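Local coordinates for hypothetical protein (Lactobacillus plantarum, PDB 2IAY) that is of unknown function, the first structural representative of its family, and probably plays a part in amino-acid metabolism, at residues Leu31-Gly36 and Phe41-Ser46. Numbering follows the deposited sequence. Where two conformers were deposited one is given.
With GOL (glycerol), chain C.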
ATOM      1  N   LEU A  31      -5.519  -7.968  -8.619  1.00  9.11           N
ATOM      2  CA  LEU A  31      -4.719  -6.739  -8.552  1.00  9.23           C
ATOM      3  C   LEU A  31      -3.276  -7.000  -8.168  1.00  9.77           C
ATOM      4  O   LEU A  31      -2.527  -6.033  -7.981  1.00 12.56           O
ATOM      5  CB  LEU A  31      -5.367  -5.736  -7.576  1.00 10.48           C
ATOM      6  CG  LEU A  31      -6.472  -4.840  -8.151  1.00 11.06           C
ATOM      7  CD1 LEU A  31      -5.966  -3.805  -9.094  1.00 13.40           C
ATOM      8  CD2 LEU A  31      -7.624  -5.581  -8.834  1.00 11.77           C
ATOM      9  N   GLY A  32      -2.870  -8.257  -8.030  1.00  9.14           N
ATOM     10  CA  GLY A  32      -1.486  -8.579  -7.852  1.00  9.46           C
ATOM     11  C   GLY A  32      -1.061  -8.934  -6.440  1.00  9.45           C
ATOM     12  O   GLY A  32       0.118  -9.147  -6.193  1.00  9.73           O
ATOM     13  N   PHE A  33      -1.993  -9.048  -5.511  1.00  7.72           N
ATOM     14  CA  PHE A  33      -1.662  -9.552  -4.185  1.00  8.15           C
ATOM     15  C   PHE A  33      -1.397 -11.046  -4.262  1.00  8.62           C
ATOM     16  O   PHE A  33      -2.058 -11.757  -5.021  1.00 10.41           O
ATOM     17  CB  PHE A  33      -2.793  -9.311  -3.173  1.00  8.62           C
ATOM     18  CG  PHE A  33      -2.970  -7.887  -2.745  1.00  7.15           C
ATOM     19  CD1 PHE A  33      -3.497  -6.938  -3.597  1.00  8.41           C
ATOM     20  CD2 PHE A  33      -2.601  -7.504  -1.467  1.00  7.49           C
ATOM     21  CE1 PHE A  33      -3.684  -5.630  -3.165  1.00  9.29           C
ATOM     22  CE2 PHE A  33      -2.782  -6.209  -1.051  1.00  8.95           C
ATOM     23  CZ  PHE A  33      -3.259  -5.279  -1.907  1.00  9.97           C
ATOM     24  N   VAL A  34      -0.461 -11.491  -3.424  1.00  9.13           N
ATOM     25  CA  VAL A  34      -0.009 -12.908  -3.297  0.50  9.05           C
ATOM     26  C   VAL A  34      -0.463 -13.427  -1.932  1.00  8.39           C
ATOM     27  O   VAL A  34      -0.159 -12.783  -0.932  1.00  8.91           O
ATOM     28  CB  VAL A  34       1.545 -12.990  -3.397  0.50 10.65           C
ATOM     29  CG1 VAL A  34       2.059 -14.419  -3.126  0.50 12.93           C
ATOM     30  CG2 VAL A  34       1.988 -12.518  -4.773  0.50 13.61           C
ATOM     31  N   LYS A  35      -1.147 -14.547  -1.895  1.00  9.84           N
ATOM     32  CA  LYS A  35      -1.519 -15.156  -0.623  0.50 10.23           C
ATOM     33  C   LYS A  35      -0.391 -16.027  -0.144  1.00 10.55           C
ATOM     34  O   LYS A  35       0.095 -16.921  -0.854  1.00 13.85           O
ATOM     35  CB  LYS A  35      -2.799 -16.007  -0.680  0.50 11.23           C
ATOM     36  CG  LYS A  35      -3.025 -16.799   0.623  0.50 10.98           C
ATOM     37  CD  LYS A  35      -4.192 -17.776   0.604  0.50  9.43           C
ATOM     38  CE  LYS A  35      -5.534 -17.073   0.535  0.50 10.38           C
ATOM     39  NZ  LYS A  35      -6.724 -17.976   0.728  0.50  9.41           N
ATOM     40  N   GLY A  36       0.016 -15.783   1.079  1.00  9.59           N
ATOM     41  CA  GLY A  36       0.992 -16.613   1.761  1.00 11.11           C
ATOM     42  C   GLY A  36       0.372 -17.840   2.402  1.00  9.37           C
ATOM     43  O   GLY A  36      -0.835 -17.997   2.463  1.00 10.57           O
ATOM     44  N   PHE A  41      -2.490 -11.707   2.565  1.00  7.55           N
ATOM     45  CA  PHE A  41      -2.235 -11.273   1.201  1.00  7.51           C
ATOM     46  C   PHE A  41      -1.251 -10.132   1.208  1.00  7.95           C
ATOM     47  O   PHE A  41      -1.491  -9.157   1.933  1.00 10.40           O
ATOM     48  CB  PHE A  41      -3.512 -10.753   0.561  1.00  7.65           C
ATOM     49  CG  PHE A  41      -4.570 -11.775   0.424  1.00  9.31           C
ATOM     50  CD1 PHE A  41      -5.393 -12.081   1.515  1.00 11.20           C
ATOM     51  CD2 PHE A  41      -4.787 -12.422  -0.757  1.00 12.45           C
ATOM     52  CE1 PHE A  41      -6.377 -13.014   1.409  1.00 13.10           C
ATOM     53  CE2 PHE A  41      -5.842 -13.383  -0.861  1.00 13.46           C
ATOM     54  CZ  PHE A  41      -6.592 -13.652   0.204  1.00 12.62           C
ATOM     55  N   SER A  42      -0.197 -10.202   0.406  1.00  7.50           N
ATOM     56  CA  SER A  42       0.778  -9.107   0.378  0.50  7.58           C
ATOM     57  C   SER A  42       1.001  -8.570  -1.027  1.00  7.55           C
ATOM     58  O   SER A  42       0.808  -9.277  -2.042  1.00  8.20           O
ATOM     59  CB  SER A  42       2.108  -9.515   0.993  0.50 10.11           C
ATOM     60  OG  SER A  42       2.746 -10.499   0.211  0.50 12.11           O
ATOM     61  N   PHE A  43       1.411  -7.303  -1.087  1.00  6.88           N
ATOM     62  CA  PHE A  43       1.628  -6.553  -2.315  1.00  6.62           C
ATOM     63  C   PHE A  43       2.786  -5.585  -2.055  1.00  7.13           C
ATOM     64  O   PHE A  43       2.865  -4.982  -0.984  1.00  9.60           O
ATOM     65  CB  PHE A  43       0.330  -5.763  -2.644  1.00  7.40           C
ATOM     66  CG  PHE A  43       0.398  -4.897  -3.873  1.00  7.99           C
ATOM     67  CD1 PHE A  43       0.848  -3.609  -3.795  1.00  8.49           C
ATOM     68  CD2 PHE A  43       0.005  -5.379  -5.075  1.00  8.15           C
ATOM     69  CE1 PHE A  43       0.880  -2.813  -4.918  1.00  8.73           C
ATOM     70  CE2 PHE A  43       0.036  -4.591  -6.223  1.00  8.60           C
ATOM     71  CZ  PHE A  43       0.487  -3.322  -6.115  1.00  8.27           C
ATOM     72  N   GLU A  44       3.674  -5.481  -3.022  1.00  7.16           N
ATOM     73  CA  GLU A  44       4.784  -4.542  -2.910  0.50  7.72           C
ATOM     74  C   GLU A  44       5.107  -3.963  -4.271  1.00  7.48           C
ATOM     75  O   GLU A  44       5.158  -4.678  -5.264  1.00  8.92           O
ATOM     76  CB  GLU A  44       6.013  -5.238  -2.317  0.50 10.27           C
ATOM     77  CG  GLU A  44       7.259  -4.387  -2.281  0.50 12.73           C
ATOM     78  CD  GLU A  44       8.450  -5.188  -1.832  0.50 15.70           C
ATOM     79  OE1 GLU A  44       8.401  -5.714  -0.693  0.50 19.21           O
ATOM     80  OE2 GLU A  44       9.401  -5.271  -2.624  0.50 22.25           O
ATOM     81  N   ARG A  45       5.380  -2.669  -4.301  1.00  6.66           N
ATOM     82  CA  ARG A  45       5.858  -2.000  -5.514  1.00  6.93           C
ATOM     83  C   ARG A  45       6.967  -1.022  -5.223  1.00  6.79           C
ATOM     84  O   ARG A  45       6.894  -0.280  -4.264  1.00  7.92           O
ATOM     85  CB  ARG A  45       4.746  -1.234  -6.231  1.00  8.66           C
ATOM     86  CG  ARG A  45       3.684  -2.108  -6.897  1.00  9.83           C
ATOM     87  CD  ARG A  45       4.221  -2.840  -8.120  1.00 10.91           C
ATOM     88  NE  ARG A  45       3.185  -3.623  -8.764  1.00 11.85           N
ATOM     89  CZ  ARG A  45       2.849  -4.877  -8.474  1.00 13.75           C
ATOM     90  NH1 ARG A  45       3.428  -5.548  -7.492  1.00 12.82           N
ATOM     91  NH2 ARG A  45       1.892  -5.480  -9.184  1.00 15.41           N
ATOM     92  N   SER A  46       7.976  -1.031  -6.081  1.00  7.92           N
ATOM     93  CA  SER A  46       8.986   0.011  -6.114  1.00  7.83           C
ATOM     94  C   SER A  46       8.402   1.332  -6.569  1.00  7.73           C
ATOM     95  O   SER A  46       7.490   1.377  -7.368  1.00 10.07           O
ATOM     96  CB  SER A  46      10.076  -0.387  -7.057  1.00 10.21           C
ATOM     97  OG  SER A  46      10.752  -1.459  -6.488  1.00 13.72           O
TER
HETATM   98  C1  GOL C 115       8.980  -6.232  -5.801  1.00 25.68           C
HETATM   99  C2  GOL C 115       8.721  -4.756  -6.108  1.00 20.15           C
HETATM  100  O2  GOL C 115       9.883  -4.032  -5.806  1.00 22.25           O
HETATM  101  C3  GOL C 115       8.261  -4.579  -7.549  1.00 19.70           C
HETATM  102  O3  GOL C 115       8.082  -3.233  -7.968  1.00 11.50           O
HETATM  103  O   HOH W   1       2.001  -8.153  -7.894  1.00 21.66           O
HETATM  104  O   HOH W   2       1.842 -13.061   0.957  1.00 20.04           O
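Phe-33 meets Phe-43 through its ring face: Phe-43 CB sits almost over the ring centre, 3.6 Å from the centroid and 14° off the normal, a CH-pi contact. The two side chains cross at about a right angle, yet their rings meet obliquely, planes at 32°. A chi1 of 178° carries the Phe-43 ring away from its backbone N and past Phe-33 toward the end of helix 25-30, where CE2 comes within 3.4 Å of Leu-31 O. Phe-105 of helix 92-107 meets both rings, edge-to-face with that of Phe-43. Replacing Phe-33 with an alanine would probably open a gap between Phe-43 CB and Phe-105 and deprive that CB of the aromatic face it rests on.

Further along, the Lys-35 chain, bent at its third torsion, runs obliquely against the Phe-41 ring. In the conformer given, the aliphatic CE comes to 3.6 Å from Phe-41 CZ. Phe-41 CB also touches Phe-33 CD2, joining the aromatic groups into one apolar row.

The backbone link is the antiparallel pair Val-34 and Ser-42: each N donates to the other's O, both at 2.9 Å. Water 2 extends it, giving a hydrogen bond to Val-34 O while also bonded, in the conformer given, to Ser-42 OG. Gly-32, whose positive phi closes helix 25-30 in a Schellman motif, offers its O to water 1, which also accepts from Arg-45 NH2. Phe-43 CE2 sits 3.5 Å above the plane of the Arg-45 guanidinium, toward its rim, and NH1 bonds back to Glu-44 O.

This beta hairpin thus places short edge strand 34-35 against 41-47, with phenylalanines turned to the helices and water-linked polar groups along the pairing: hydrophobic contact secures the inner side, while backbone bonds fix the register.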